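Side-chain contacts in monosaccharide-transporting ATPase (Actinobacillus succinogenes, PDB 5DTE), which binds beta-D-allopyranose and probably serves as the periplasmic sugar-binding component of an ABC transporter: residues Glu39-Ile42 with Ser43-Gln46; Asp68-Glu71 with Gln72-Leu76; Ile252-Ala255 with Ile256-Lys260; Val276-Ala279 with Ile280-Leu284; Asp304-Gln307 with Ser308-Tyr311. All coordinates share one frame; numbering follows the deposited sequence.

Interaction 1 (Glu39-Ile42 with Ser43-Gln46); sequences EYFI and SMRQ. With ALL (beta-D-allopyranose), chain E.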
loop_
_atom_site.group_PDB
_atom_site.type_symbol
_atom_site.label_atom_id
_atom_site.label_comp_id
_atom_site.label_asym_id
_atom_site.label_seq_id
_atom_site.Cartn_x
_atom_site.Cartn_y
_atom_site.Cartn_z
ATOM N N GLU A 39 -6.089 -8.172 3.260
ATOM C CA GLU A 39 -7.156 -8.319 2.282
ATOM C C GLU A 39 -6.760 -7.639 0.972
ATOM O O GLU A 39 -7.071 -8.126 -0.114
ATOM C CB GLU A 39 -8.465 -7.743 2.830
ATOM C CG GLU A 39 -9.529 -7.418 1.782
ATOM C CD GLU A 39 -10.027 -8.631 1.025
ATOM O OE1 GLU A 39 -10.169 -9.706 1.646
ATOM O OE2 GLU A 39 -10.290 -8.499 -0.194
ATOM N N TYR A 40 -6.057 -6.521 1.089
ATOM C CA TYR A 40 -5.565 -5.785 -0.064
ATOM C C TYR A 40 -4.766 -6.667 -1.056
ATOM O O TYR A 40 -4.972 -6.598 -2.274
ATOM C CB TYR A 40 -4.715 -4.594 0.413
ATOM C CG TYR A 40 -4.078 -3.820 -0.707
ATOM C CD1 TYR A 40 -4.822 -2.938 -1.470
ATOM C CD2 TYR A 40 -2.736 -3.988 -1.018
ATOM C CE1 TYR A 40 -4.245 -2.236 -2.509
ATOM C CE2 TYR A 40 -2.151 -3.293 -2.056
ATOM C CZ TYR A 40 -2.912 -2.424 -2.799
ATOM O OH TYR A 40 -2.338 -1.732 -3.829
ATOM N N PHE A 41 -3.874 -7.510 -0.549
ATOM C CA PHE A 41 -3.069 -8.348 -1.437
ATOM C C PHE A 41 -3.858 -9.546 -1.963
ATOM O O PHE A 41 -3.651 -9.986 -3.096
ATOM C CB PHE A 41 -1.789 -8.791 -0.733
ATOM C CG PHE A 41 -0.747 -7.720 -0.683
ATOM C CD1 PHE A 41 -0.159 -7.261 -1.853
ATOM C CD2 PHE A 41 -0.364 -7.149 0.524
ATOM C CE1 PHE A 41 0.807 -6.253 -1.828
ATOM C CE2 PHE A 41 0.604 -6.139 0.563
ATOM C CZ PHE A 41 1.190 -5.694 -0.619
ATOM N N ILE A 42 -4.765 -10.057 -1.141
ATOM C CA ILE A 42 -5.758 -11.034 -1.573
ATOM C C ILE A 42 -6.498 -10.516 -2.808
ATOM O O ILE A 42 -6.803 -11.259 -3.738
ATOM C CB ILE A 42 -6.758 -11.330 -0.434
ATOM C CG1 ILE A 42 -6.198 -12.407 0.491
ATOM C CG2 ILE A 42 -8.115 -11.761 -0.980
ATOM C CD1 ILE A 42 -6.071 -13.782 -0.185
ATOM N N SER A 43 -6.753 -9.215 -2.807
ATOM C CA SER A 43 -7.472 -8.531 -3.878
ATOM C C SER A 43 -6.616 -8.397 -5.120
ATOM O O SER A 43 -7.094 -8.496 -6.251
ATOM C CB SER A 43 -7.922 -7.148 -3.396
ATOM O OG SER A 43 -8.193 -6.310 -4.488
ATOM N N MET A 44 -5.337 -8.151 -4.890
ATOM C CA MET A 44 -4.388 -7.956 -5.967
ATOM C C MET A 44 -4.024 -9.297 -6.573
ATOM O O MET A 44 -3.840 -9.417 -7.788
ATOM C CB MET A 44 -3.145 -7.235 -5.444
ATOM C CG MET A 44 -1.910 -7.406 -6.298
ATOM S SD MET A 44 -0.516 -6.455 -5.681
ATOM C CE MET A 44 -1.219 -4.793 -5.669
ATOM N N ARG A 45 -3.912 -10.309 -5.717
ATOM C CA ARG A 45 -3.586 -11.630 -6.206
ATOM C C ARG A 45 -4.722 -12.123 -7.103
ATOM O O ARG A 45 -4.472 -12.752 -8.123
ATOM C CB ARG A 45 -3.346 -12.621 -5.066
ATOM C CG ARG A 45 -3.054 -14.023 -5.602
ATOM C CD ARG A 45 -3.831 -15.132 -4.899
ATOM N NE ARG A 45 -3.552 -16.427 -5.525
ATOM C CZ ARG A 45 -2.652 -17.310 -5.100
ATOM N NH1 ARG A 45 -2.479 -18.451 -5.755
ATOM N NH2 ARG A 45 -1.939 -17.065 -4.017
ATOM N N GLN A 46 -5.965 -11.833 -6.723
ATOM C CA GLN A 46 -7.122 -12.257 -7.499
ATOM C C GLN A 46 -7.181 -11.564 -8.851
ATOM O O GLN A 46 -7.421 -12.210 -9.863
ATOM C CB GLN A 46 -8.405 -11.988 -6.736
ATOM C CG GLN A 46 -9.645 -12.398 -7.497
ATOM C CD GLN A 46 -10.909 -12.158 -6.695
ATOM O OE1 GLN A 46 -11.138 -11.053 -6.190
ATOM N NE2 GLN A 46 -11.729 -13.198 -6.554
HETATM C C1 ALL E . 1.633 -1.395 1.545
HETATM C C2 ALL E . 0.557 -1.468 0.478
HETATM C C3 ALL E . -0.797 -1.661 1.052
HETATM C C4 ALL E . -0.833 -2.737 2.092
HETATM C C5 ALL E . 0.186 -2.392 3.164
HETATM C C6 ALL E . 0.122 -3.277 4.367
HETATM O O1 ALL E . 2.891 -1.452 0.993
HETATM O O2 ALL E . 0.567 -0.214 -0.238
HETATM O O3 ALL E . -1.216 -0.414 1.689
HETATM O O4 ALL E . -2.148 -2.833 2.659
HETATM O O5 ALL E . 1.503 -2.493 2.548
HETATM O O6 ALL E . 0.633 -4.551 4.035
#

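Interaction 2 (Asp68-Glu71 with Gln72-Leu76); sequences DSTE and QLVGL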
loop_
_atom_site.group_PDB
_atom_site.type_symbol
_atom_site.label_atom_id
_atom_site.label_comp_id
_atom_site.label_asym_id
_atom_site.label_seq_id
_atom_site.Cartn_x
_atom_site.Cartn_y
_atom_site.Cartn_z
ATOM N N ASP A 68 7.384 -9.277 7.367
ATOM C CA ASP A 68 8.639 -8.533 7.527
ATOM C C ASP A 68 9.925 -9.335 7.274
ATOM O O ASP A 68 11.013 -8.779 7.364
ATOM C CB ASP A 68 8.709 -7.905 8.928
ATOM C CG ASP A 68 8.419 -8.896 10.034
ATOM O OD1 ASP A 68 8.307 -10.099 9.743
ATOM O OD2 ASP A 68 8.317 -8.473 11.203
ATOM N N SER A 69 9.829 -10.617 6.943
ATOM C CA SER A 69 11.059 -11.345 6.657
ATOM C C SER A 69 11.526 -11.029 5.257
ATOM O O SER A 69 11.010 -11.572 4.277
ATOM C CB SER A 69 10.902 -12.852 6.813
ATOM O OG SER A 69 12.191 -13.452 6.829
ATOM N N THR A 70 12.503 -10.133 5.187
ATOM C CA THR A 70 13.132 -9.745 3.938
ATOM C C THR A 70 13.910 -10.884 3.286
ATOM O O THR A 70 13.769 -11.121 2.099
ATOM C CB THR A 70 14.097 -8.569 4.158
ATOM O OG1 THR A 70 13.359 -7.394 4.526
ATOM C CG2 THR A 70 14.917 -8.309 2.894
ATOM N N GLU A 71 14.733 -11.575 4.071
ATOM C CA GLU A 71 15.653 -12.593 3.554
ATOM C C GLU A 71 14.936 -13.657 2.770
ATOM O O GLU A 71 15.349 -14.012 1.667
ATOM C CB GLU A 71 16.433 -13.261 4.694
ATOM C CG GLU A 71 17.580 -12.431 5.251
ATOM C CD GLU A 71 17.122 -11.261 6.123
ATOM O OE1 GLU A 71 15.903 -11.136 6.381
ATOM O OE2 GLU A 71 17.991 -10.471 6.563
ATOM N N GLN A 72 13.863 -14.165 3.363
ATOM C CA GLN A 72 13.082 -15.249 2.780
ATOM C C GLN A 72 12.484 -14.877 1.425
ATOM O O GLN A 72 12.373 -15.728 0.536
ATOM C CB GLN A 72 11.972 -15.656 3.744
ATOM C CG GLN A 72 10.948 -16.599 3.161
ATOM C CD GLN A 72 9.823 -16.832 4.123
ATOM O OE1 GLN A 72 8.820 -17.469 3.789
ATOM N NE2 GLN A 72 9.975 -16.304 5.338
ATOM N N LEU A 73 12.109 -13.607 1.269
ATOM C CA LEU A 73 11.535 -13.134 0.013
ATOM C C LEU A 73 12.578 -13.075 -1.097
ATOM O O LEU A 73 12.306 -13.471 -2.238
ATOM C CB LEU A 73 10.891 -11.765 0.189
ATOM C CG LEU A 73 10.058 -11.362 -1.040
ATOM C CD1 LEU A 73 9.253 -12.550 -1.602
ATOM C CD2 LEU A 73 9.136 -10.190 -0.727
ATOM N N VAL A 74 13.757 -12.559 -0.761
ATOM C CA VAL A 74 14.910 -12.613 -1.642
ATOM C C VAL A 74 15.180 -14.065 -1.975
ATOM O O VAL A 74 15.458 -14.415 -3.114
ATOM C CB VAL A 74 16.163 -12.016 -0.994
ATOM C CG1 VAL A 74 17.346 -12.145 -1.937
ATOM C CG2 VAL A 74 15.931 -10.568 -0.581
ATOM N N GLY A 75 15.094 -14.909 -0.956
ATOM C CA GLY A 75 15.186 -16.338 -1.155
ATOM C C GLY A 75 14.318 -16.742 -2.319
ATOM O O GLY A 75 14.774 -17.392 -3.235
ATOM N N LEU A 76 13.069 -16.299 -2.296
ATOM C CA LEU A 76 12.092 -16.638 -3.324
ATOM C C LEU A 76 12.428 -16.097 -4.717
ATOM O O LEU A 76 12.223 -16.790 -5.722
ATOM C CB LEU A 76 10.715 -16.126 -2.905
ATOM C CG LEU A 76 10.203 -16.728 -1.610
ATOM C CD1 LEU A 76 8.883 -16.075 -1.231
ATOM C CD2 LEU A 76 10.075 -18.239 -1.760
#

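Interaction 3 (Ile252-Ala255 with Ile256-Lys260); sequences IPLA and IEYVK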
loop_
_atom_site.group_PDB
_atom_site.type_symbol
_atom_site.label_atom_id
_atom_site.label_comp_id
_atom_site.label_asym_id
_atom_site.label_seq_id
_atom_site.Cartn_x
_atom_site.Cartn_y
_atom_site.Cartn_z
ATOM N N ILE A 252 -10.025 -1.528 0.230
ATOM C CA ILE A 252 -10.526 -2.907 0.331
ATOM C C ILE A 252 -12.055 -2.858 0.458
ATOM O O ILE A 252 -12.609 -1.830 0.857
ATOM C CB ILE A 252 -9.876 -3.710 1.534
ATOM C CG1 ILE A 252 -10.223 -3.117 2.900
ATOM C CG2 ILE A 252 -8.358 -3.774 1.414
ATOM C CD1 ILE A 252 -9.456 -3.765 4.024
ATOM N N PRO A 253 -12.742 -3.937 0.062
ATOM C CA PRO A 253 -14.203 -4.024 0.142
ATOM C C PRO A 253 -14.800 -3.553 1.468
ATOM O O PRO A 253 -15.676 -2.691 1.462
ATOM C CB PRO A 253 -14.481 -5.520 -0.064
ATOM C CG PRO A 253 -13.163 -6.148 -0.460
ATOM C CD PRO A 253 -12.191 -5.046 -0.725
ATOM N N LEU A 254 -14.334 -4.100 2.582
ATOM C CA LEU A 254 -14.886 -3.761 3.894
ATOM C C LEU A 254 -14.733 -2.267 4.274
ATOM O O LEU A 254 -15.648 -1.666 4.846
ATOM C CB LEU A 254 -14.234 -4.646 4.962
ATOM C CG LEU A 254 -14.710 -4.434 6.393
ATOM C CD1 LEU A 254 -16.207 -4.671 6.507
ATOM C CD2 LEU A 254 -13.903 -5.300 7.351
ATOM N N ALA A 255 -13.575 -1.680 3.975
ATOM C CA ALA A 255 -13.365 -0.242 4.134
ATOM C C ALA A 255 -14.374 0.552 3.300
ATOM O O ALA A 255 -15.006 1.490 3.783
ATOM C CB ALA A 255 -11.952 0.125 3.737
ATOM N N ILE A 256 -14.510 0.161 2.038
ATOM C CA ILE A 256 -15.486 0.760 1.137
ATOM C C ILE A 256 -16.902 0.701 1.718
ATOM O O ILE A 256 -17.642 1.679 1.657
ATOM C CB ILE A 256 -15.457 0.057 -0.225
ATOM C CG1 ILE A 256 -14.111 0.289 -0.921
ATOM C CG2 ILE A 256 -16.642 0.483 -1.088
ATOM C CD1 ILE A 256 -13.751 1.712 -1.098
ATOM N N GLU A 257 -17.268 -0.448 2.285
ATOM C CA GLU A 257 -18.584 -0.620 2.884
ATOM C C GLU A 257 -18.774 0.366 4.049
ATOM O O GLU A 257 -19.785 1.074 4.122
ATOM C CB GLU A 257 -18.759 -2.066 3.353
ATOM C CG GLU A 257 -20.100 -2.373 3.977
ATOM C CD GLU A 257 -20.157 -3.791 4.520
ATOM O OE1 GLU A 257 -19.191 -4.552 4.275
ATOM O OE2 GLU A 257 -21.155 -4.143 5.194
ATOM N N TYR A 258 -17.781 0.416 4.941
ATOM C CA TYR A 258 -17.770 1.369 6.048
ATOM C C TYR A 258 -17.945 2.806 5.551
ATOM O O TYR A 258 -18.662 3.599 6.149
ATOM C CB TYR A 258 -16.474 1.259 6.846
ATOM C CG TYR A 258 -16.478 0.253 7.984
ATOM C CD1 TYR A 258 -17.484 -0.702 8.105
ATOM C CD2 TYR A 258 -15.477 0.285 8.963
ATOM C CE1 TYR A 258 -17.477 -1.611 9.156
ATOM C CE2 TYR A 258 -15.459 -0.616 10.003
ATOM C CZ TYR A 258 -16.461 -1.561 10.097
ATOM O OH TYR A 258 -16.446 -2.452 11.141
ATOM N N VAL A 259 -17.283 3.137 4.454
ATOM C CA VAL A 259 -17.438 4.454 3.855
ATOM C C VAL A 259 -18.881 4.691 3.441
ATOM O O VAL A 259 -19.417 5.777 3.658
ATOM C CB VAL A 259 -16.519 4.629 2.642
ATOM C CG1 VAL A 259 -16.908 5.853 1.863
ATOM C CG2 VAL A 259 -15.065 4.693 3.099
ATOM N N LYS A 260 -19.509 3.667 2.864
ATOM C CA LYS A 260 -20.923 3.750 2.503
ATOM C C LYS A 260 -21.792 4.022 3.722
ATOM O O LYS A 260 -22.640 4.909 3.698
ATOM C CB LYS A 260 -21.396 2.468 1.827
ATOM C CG LYS A 260 -21.451 2.530 0.323
ATOM C CD LYS A 260 -21.547 1.144 -0.243
ATOM C CE LYS A 260 -20.789 1.046 -1.529
ATOM N NZ LYS A 260 -20.762 -0.367 -2.013
#

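Interaction 4 (Val276-Ala279 with Ile280-Leu284); sequences VAIA and IEHAL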
loop_
_atom_site.group_PDB
_atom_site.type_symbol
_atom_site.label_atom_id
_atom_site.label_comp_id
_atom_site.label_asym_id
_atom_site.label_seq_id
_atom_site.Cartn_x
_atom_site.Cartn_y
_atom_site.Cartn_z
ATOM N N VAL A 276 -1.193 -4.463 -10.569
ATOM C CA VAL A 276 -0.612 -5.754 -10.903
ATOM C C VAL A 276 -0.949 -6.146 -12.344
ATOM O O VAL A 276 -0.254 -6.950 -12.950
ATOM C CB VAL A 276 -1.083 -6.838 -9.926
ATOM C CG1 VAL A 276 -2.583 -7.048 -10.039
ATOM C CG2 VAL A 276 -0.312 -8.135 -10.142
ATOM N N ALA A 277 -2.001 -5.556 -12.907
ATOM C CA ALA A 277 -2.281 -5.768 -14.320
ATOM C C ALA A 277 -1.207 -5.083 -15.135
ATOM O O ALA A 277 -0.631 -5.701 -16.024
ATOM C CB ALA A 277 -3.648 -5.259 -14.697
ATOM N N ILE A 278 -0.916 -3.819 -14.826
ATOM C CA ILE A 278 0.183 -3.116 -15.503
ATOM C C ILE A 278 1.518 -3.835 -15.277
ATOM O O ILE A 278 2.326 -3.926 -16.192
ATOM C CB ILE A 278 0.306 -1.634 -15.060
ATOM C CG1 ILE A 278 -0.543 -0.739 -15.966
ATOM C CG2 ILE A 278 1.740 -1.154 -15.164
ATOM C CD1 ILE A 278 -2.045 -0.829 -15.746
ATOM N N ALA A 279 1.738 -4.374 -14.081
ATOM C CA ALA A 279 2.938 -5.168 -13.823
ATOM C C ALA A 279 3.104 -6.329 -14.825
ATOM O O ALA A 279 4.161 -6.492 -15.443
ATOM C CB ALA A 279 2.910 -5.691 -12.417
ATOM N N ILE A 280 2.045 -7.118 -14.989
ATOM C CA ILE A 280 2.032 -8.240 -15.929
ATOM C C ILE A 280 2.117 -7.764 -17.379
ATOM O O ILE A 280 2.690 -8.450 -18.231
ATOM C CB ILE A 280 0.757 -9.090 -15.757
ATOM C CG1 ILE A 280 0.679 -9.640 -14.335
ATOM C CG2 ILE A 280 0.686 -10.209 -16.800
ATOM C CD1 ILE A 280 -0.729 -9.991 -13.900
ATOM N N GLU A 281 1.543 -6.592 -17.654
ATOM C CA GLU A 281 1.596 -6.019 -18.993
ATOM C C GLU A 281 3.029 -5.546 -19.290
ATOM O O GLU A 281 3.497 -5.600 -20.437
ATOM C CB GLU A 281 0.592 -4.868 -19.135
ATOM C CG GLU A 281 -0.741 -5.245 -19.825
ATOM C CD GLU A 281 -0.687 -5.137 -21.362
ATOM O OE1 GLU A 281 0.329 -4.626 -21.898
ATOM O OE2 GLU A 281 -1.668 -5.553 -22.030
ATOM N N HIS A 282 3.720 -5.123 -18.231
ATOM C CA HIS A 282 5.062 -4.567 -18.330
ATOM C C HIS A 282 6.112 -5.653 -18.445
ATOM O O HIS A 282 7.128 -5.475 -19.112
ATOM C CB HIS A 282 5.366 -3.686 -17.116
ATOM C CG HIS A 282 4.960 -2.258 -17.291
ATOM N ND1 HIS A 282 5.429 -1.242 -16.470
ATOM C CD2 HIS A 282 4.139 -1.660 -18.184
ATOM C CE1 HIS A 282 4.915 -0.097 -16.859
ATOM N NE2 HIS A 282 4.123 -0.316 -17.897
ATOM N N ALA A 283 5.875 -6.772 -17.774
ATOM C CA ALA A 283 6.756 -7.927 -17.905
ATOM C C ALA A 283 6.763 -8.411 -19.354
ATOM O O ALA A 283 7.823 -8.596 -19.947
ATOM C CB ALA A 283 6.317 -9.053 -16.955
ATOM N N LEU A 284 5.559 -8.580 -19.908
ATOM C CA LEU A 284 5.341 -9.086 -21.260
ATOM C C LEU A 284 6.028 -8.251 -22.315
ATOM O O LEU A 284 6.552 -8.793 -23.294
ATOM C CB LEU A 284 3.842 -9.150 -21.572
ATOM C CG LEU A 284 3.083 -10.206 -20.774
ATOM C CD1 LEU A 284 1.590 -10.084 -21.000
ATOM C CD2 LEU A 284 3.579 -11.594 -21.129
#

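Interaction 5 (Asp304-Gln307 with Ser308-Tyr311); sequences DKEQ and SKNY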
loop_
_atom_site.group_PDB
_atom_site.type_symbol
_atom_site.label_atom_id
_atom_site.label_comp_id
_atom_site.label_asym_id
_atom_site.label_seq_id
_atom_site.Cartn_x
_atom_site.Cartn_y
_atom_site.Cartn_z
ATOM N N ASP A 304 -15.186 8.575 -0.888
ATOM C CA ASP A 304 -16.011 9.084 0.187
ATOM C C ASP A 304 -17.456 8.862 -0.215
ATOM O O ASP A 304 -17.715 8.408 -1.331
ATOM C CB ASP A 304 -15.719 10.561 0.466
ATOM C CG ASP A 304 -15.845 11.446 -0.777
ATOM O OD1 ASP A 304 -16.341 10.958 -1.821
ATOM O OD2 ASP A 304 -15.457 12.644 -0.704
ATOM N N LYS A 305 -18.389 9.202 0.671
ATOM C CA LYS A 305 -19.777 8.751 0.546
ATOM C C LYS A 305 -20.447 9.044 -0.816
ATOM O O LYS A 305 -21.323 8.294 -1.243
ATOM C CB LYS A 305 -20.605 9.348 1.694
ATOM C CG LYS A 305 -22.081 9.028 1.669
ATOM C CD LYS A 305 -22.368 7.548 1.899
ATOM C CE LYS A 305 -23.843 7.230 1.590
ATOM N NZ LYS A 305 -24.226 5.788 1.707
ATOM N N GLU A 306 -20.040 10.092 -1.529
ATOM C CA GLU A 306 -20.698 10.340 -2.819
ATOM C C GLU A 306 -19.993 9.624 -3.979
ATOM O O GLU A 306 -20.610 9.334 -5.009
ATOM C CB GLU A 306 -20.829 11.847 -3.112
ATOM C CG GLU A 306 -22.247 12.220 -3.628
ATOM C CD GLU A 306 -22.649 13.674 -3.384
ATOM O OE1 GLU A 306 -21.777 14.566 -3.465
ATOM O OE2 GLU A 306 -23.847 13.928 -3.112
ATOM N N GLN A 307 -18.710 9.331 -3.805
ATOM C CA GLN A 307 -17.969 8.516 -4.765
ATOM C C GLN A 307 -18.198 7.059 -4.389
ATOM O O GLN A 307 -17.930 6.132 -5.158
ATOM C CB GLN A 307 -16.481 8.884 -4.746
ATOM C CG GLN A 307 -15.546 7.952 -5.516
ATOM C CD GLN A 307 -15.621 8.129 -7.023
ATOM O OE1 GLN A 307 -15.630 7.150 -7.771
ATOM N NE2 GLN A 307 -15.651 9.378 -7.477
ATOM N N SER A 308 -18.718 6.868 -3.184
ATOM C CA SER A 308 -19.048 5.541 -2.701
ATOM C C SER A 308 -20.191 4.951 -3.523
ATOM O O SER A 308 -20.373 3.730 -3.596
ATOM C CB SER A 308 -19.427 5.606 -1.229
ATOM O OG SER A 308 -19.386 4.320 -0.653
ATOM N N LYS A 309 -20.955 5.846 -4.145
ATOM C CA LYS A 309 -22.130 5.488 -4.924
ATOM C C LYS A 309 -21.721 4.622 -6.105
ATOM O O LYS A 309 -22.532 3.837 -6.606
ATOM C CB LYS A 309 -22.871 6.755 -5.373
ATOM C CG LYS A 309 -23.201 7.684 -4.191
ATOM C CD LYS A 309 -24.342 8.659 -4.458
ATOM C CE LYS A 309 -24.932 9.162 -3.130
ATOM N NZ LYS A 309 -25.997 10.209 -3.279
ATOM N N ASN A 310 -20.445 4.738 -6.493
ATOM C CA ASN A 310 -19.855 4.009 -7.621
ATOM C C ASN A 310 -19.235 2.657 -7.257
ATOM O O ASN A 310 -18.985 1.817 -8.130
ATOM C CB ASN A 310 -18.796 4.884 -8.301
ATOM C CG ASN A 310 -19.342 6.249 -8.722
ATOM O OD1 ASN A 310 -20.255 6.780 -8.097
ATOM N ND2 ASN A 310 -18.795 6.806 -9.793
ATOM N N TYR A 311 -18.989 2.449 -5.967
ATOM C CA TYR A 311 -18.376 1.216 -5.479
ATOM C C TYR A 311 -19.415 0.264 -4.861
ATOM O O TYR A 311 -20.519 0.061 -5.387
ATOM C CB TYR A 311 -17.276 1.545 -4.456
ATOM C CG TYR A 311 -15.990 2.067 -5.065
ATOM C CD1 TYR A 311 -14.861 1.267 -5.142
ATOM C CD2 TYR A 311 -15.911 3.355 -5.581
ATOM C CE1 TYR A 311 -13.678 1.733 -5.712
ATOM C CE2 TYR A 311 -14.738 3.830 -6.156
ATOM C CZ TYR A 311 -13.620 3.015 -6.219
ATOM O OH TYR A 311 -12.447 3.474 -6.785
ATOM O OXT TYR A 311 -19.174 -0.345 -3.813
#

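Interaction 1 (Glu39-Ile42 with Ser43-Gln46)
Glu39-Ile42 runs straight into Ser43-Gln46 as the opening turns of helix 39-54, with the Ser43, Met44, Arg45 and Gln46 amides bonded to the carbonyl oxygens of Glu39, Tyr40, Phe41 and Ile42 in i to i+4 order. The helix belongs to a beta-alpha-beta unit with strands 28-33 and 58-63, in the type I periplasmic binding protein fold, and its N-terminal end borders the sugar pocket. Met44 carries the main side-chain contacts between the two segments. With CG anti to its backbone N (chi1 159°) and a bend at chi3 (-57°), its thioether divides between two aromatic residues. SD sits 3.9 Å from Phe41 CD1 and 5.1 Å from the ring centroid, 77° off the ring normal, so this Met-aromatic contact is made at the ring edge. The terminal methyl CE turns instead to Tyr40, lying 3.7 Å from its OH and 4.0 Å from CE2 in an oblique approach. The two rings are themselves in contact: Tyr40 CD2 stands 4.0 Å above the Phe41 plane, over the ring centre. Phe41 thus meets sulfur at its edge and tyrosine on one face. Arg45 leads away from this group to a salt bridge with Glu49, and Gln46 OE1 is hydrogen-bonded to Lys273. On the pocket side both rings reach beta-D-allopyranose, whose polar groups are gripped by Asp250, Arg174, Glu67, Asp116 and Lys34. Tyr40 CD2 approaches C3 of the sugar at 3.7 Å, and Phe41 CE2 lies 3.8 Å from O6, which is near the plane of the phenyl ring.

Interaction 2 (Asp68-Glu71 with Gln72-Leu76)
Ser69 and Gln72 meet where the loop passes into helix 70-82, and theirs is a van der Waals contact: Ser69 OG lies 3.8 Å from Gln72 CB and 3.9 Å from Gln72 NE2. The glutamine chain starts anti to its backbone N (chi1 170°) and stays extended, which carries its amide past the serine; its OE1 is used elsewhere, accepting a hydrogen bond from Glu65 N. Apolar contact is sparse. Thr70 CG2 and Val74 CG2, one turn apart, come no nearer than 4.3 Å, while Val74 CG2 also lies 3.5 Å from Thr70 O. Backbone hydrogen bonds do the remaining work. Val74 N donates to Thr70 O over 3.2 Å with an N-H...O angle of 172°, and Leu73 N makes a weak hydrogen bond to the same oxygen. Gly75 N follows with a 2.8 Å bond to Glu71 O, in the carbonyl plane. In chain order, helix 70-82 links strand 58-63 to strand 87-90, two strands of the six-stranded parallel sheet. Thr70 packs on Asp94 and Ala97, and Leu73 on Asn93 and Phe98, so the inner face of the turn rests on the connection between strand 87-90 and helix 99-105.

Interaction 3 (Ile252-Ala255 with Ile256-Lys260)
Leu254 reaches along helix 253-261 to two side chains of the next turn, Glu257 and Tyr258. This helix follows strand 245-247, the end strand of the four-stranded parallel sheet in the periplasmic binding protein fold. Leu254 and Glu257 cross at a slant, and the nearest approach is from Leu254 CD1 to Glu257 OE1 at 3.7 Å. Both begin anti to their backbone N (chi1 -179° in each), the glutamate then running out extended, which brings OE1 of its carboxylate to the leucine methyl. Toward Tyr258 the same CD1 makes a looser apolar contact, 4.2 Å from CE1. Leu254 O also approaches that ring, obliquely, while accepting the Tyr258 N-H over 3.0 Å. Outside the turn, Leu254 and Tyr258 both pack on Ile229 of helix 225-237. Ile252 occupies the N-cap position; its own N is bonded to Asp225 OD2, and its side chain lies against Tyr40 and Glu39. Its carbonyl receives the first of the helical bonds, nearly straight at the hydrogen: Ile256 N donates to Ile252 O over 3.0 Å with an N-H...O angle of 172°.

Interaction 4 (Val276-Ala279 with Ile280-Leu284)
Ile278 places its CG2 methyl over one face of the imidazole of His282, one turn further along the helix. CG2 stands 3.7 Å from the ring centroid and only 8° off the ring normal, a CH-pi contact centred on the face; the spread of distances is correspondingly small, Ile278 CG2 lying 3.7 Å from His282 NE2 and 4.0 Å from His282 CG. The methyl takes this place because CG2 is anti to the isoleucine backbone N, and the two side chains then run alongside each other, pointing the same way. Beneath them the backbone ties the pair directly: His282 N donates to Ile278 O over 2.7 Å, with a weak second bond to Ala279 O. Around the helix, Val276 and Ile280 make a looser contact, CG2 to CD1 at 4.2 Å, and Ile280 N is bonded to Val276 O. Helix 272-287 lies against the six-stranded parallel sheet of one lobe of the periplasmic binding protein fold, with Ala279 and Ile280 touching Ile89 of strand 87-90, and Ala279 and His282 touching Ile113 of strand 112-115. The imidazole is further bordered by Ile292 and Pro293. On the flank toward helix 39-54, Val276 packs on Met44 and Ala48, while Ala277 and Ile280 both meet Thr51. Beyond these, Glu281 OE2 forms a long, weak ion pair with Lys55 NZ.

Interaction 5 (Asp304-Gln307 with Ser308-Tyr311)
Gln307, Ser308 and Lys309 bury the most surface in this contact, a C-terminal turn where Gln307 reaches forward to Asn310 and Tyr311. Gln307 CG is anti to its backbone N and the chain bends at chi2 (75°), which brings OE1 3.8 Å from both Asn310 ND2 and Tyr311 CE2. Toward the tyrosine the oxygen lies in the ring plane, at its edge, with the amide and ring planes 75° apart. The two amides, Gln307 and Asn310, have planes 49° apart. Gln307 O accepts the Asn310 N-H over 3.2 Å, an i to i+3 bond in keeping with the 3-10 conformation of 308-310. Ser308 is held through its backbone: its N makes a weak bond to Asp304 O, and its CB lies 3.3 Å from that oxygen and from Lys305 O. Lys309 runs extended beside Glu306, its CG 3.2 Å from Glu306 O. Their charged ends, Glu306 OE2 and Lys309 NZ, remain 4.3 Å apart, beyond a salt bridge, and Glu306 is poorly ordered. The turn follows strand 301-303, which pairs antiparallel with strand 267-269, and lies against helix 253-261. Tyr311 OH is bonded to Asp269 OD2, its terminal carboxylate forms a salt bridge with Lys260, and Lys305 NZ is bonded to Lys260 O; Ser308 packs on Val259 of the same helix.

How the interactions relate
All five contacts are local, but their chemistry differs with their surroundings. Interaction 4 is buried against a sheet and relies on apolar and CH-pi contact; interactions 1 and 3 are partly buried, and interactions 2 and 5 lie at the surface, where side-chain contacts involve more polar groups, such as the Gln72 and Gln307 amides, and are loose. Interaction 1 alone borders the sugar directly, and it touches two others: Tyr40 N meets Ile252 CG2 of interaction 3 at 3.6 Å, and Met44 O meets Val276 CG1 of interaction 4 at 3.5 Å. Interactions 3 and 5, with centres about 10 Å apart, hold helix 253-261 to the chain end. Interaction 2 touches none of the others.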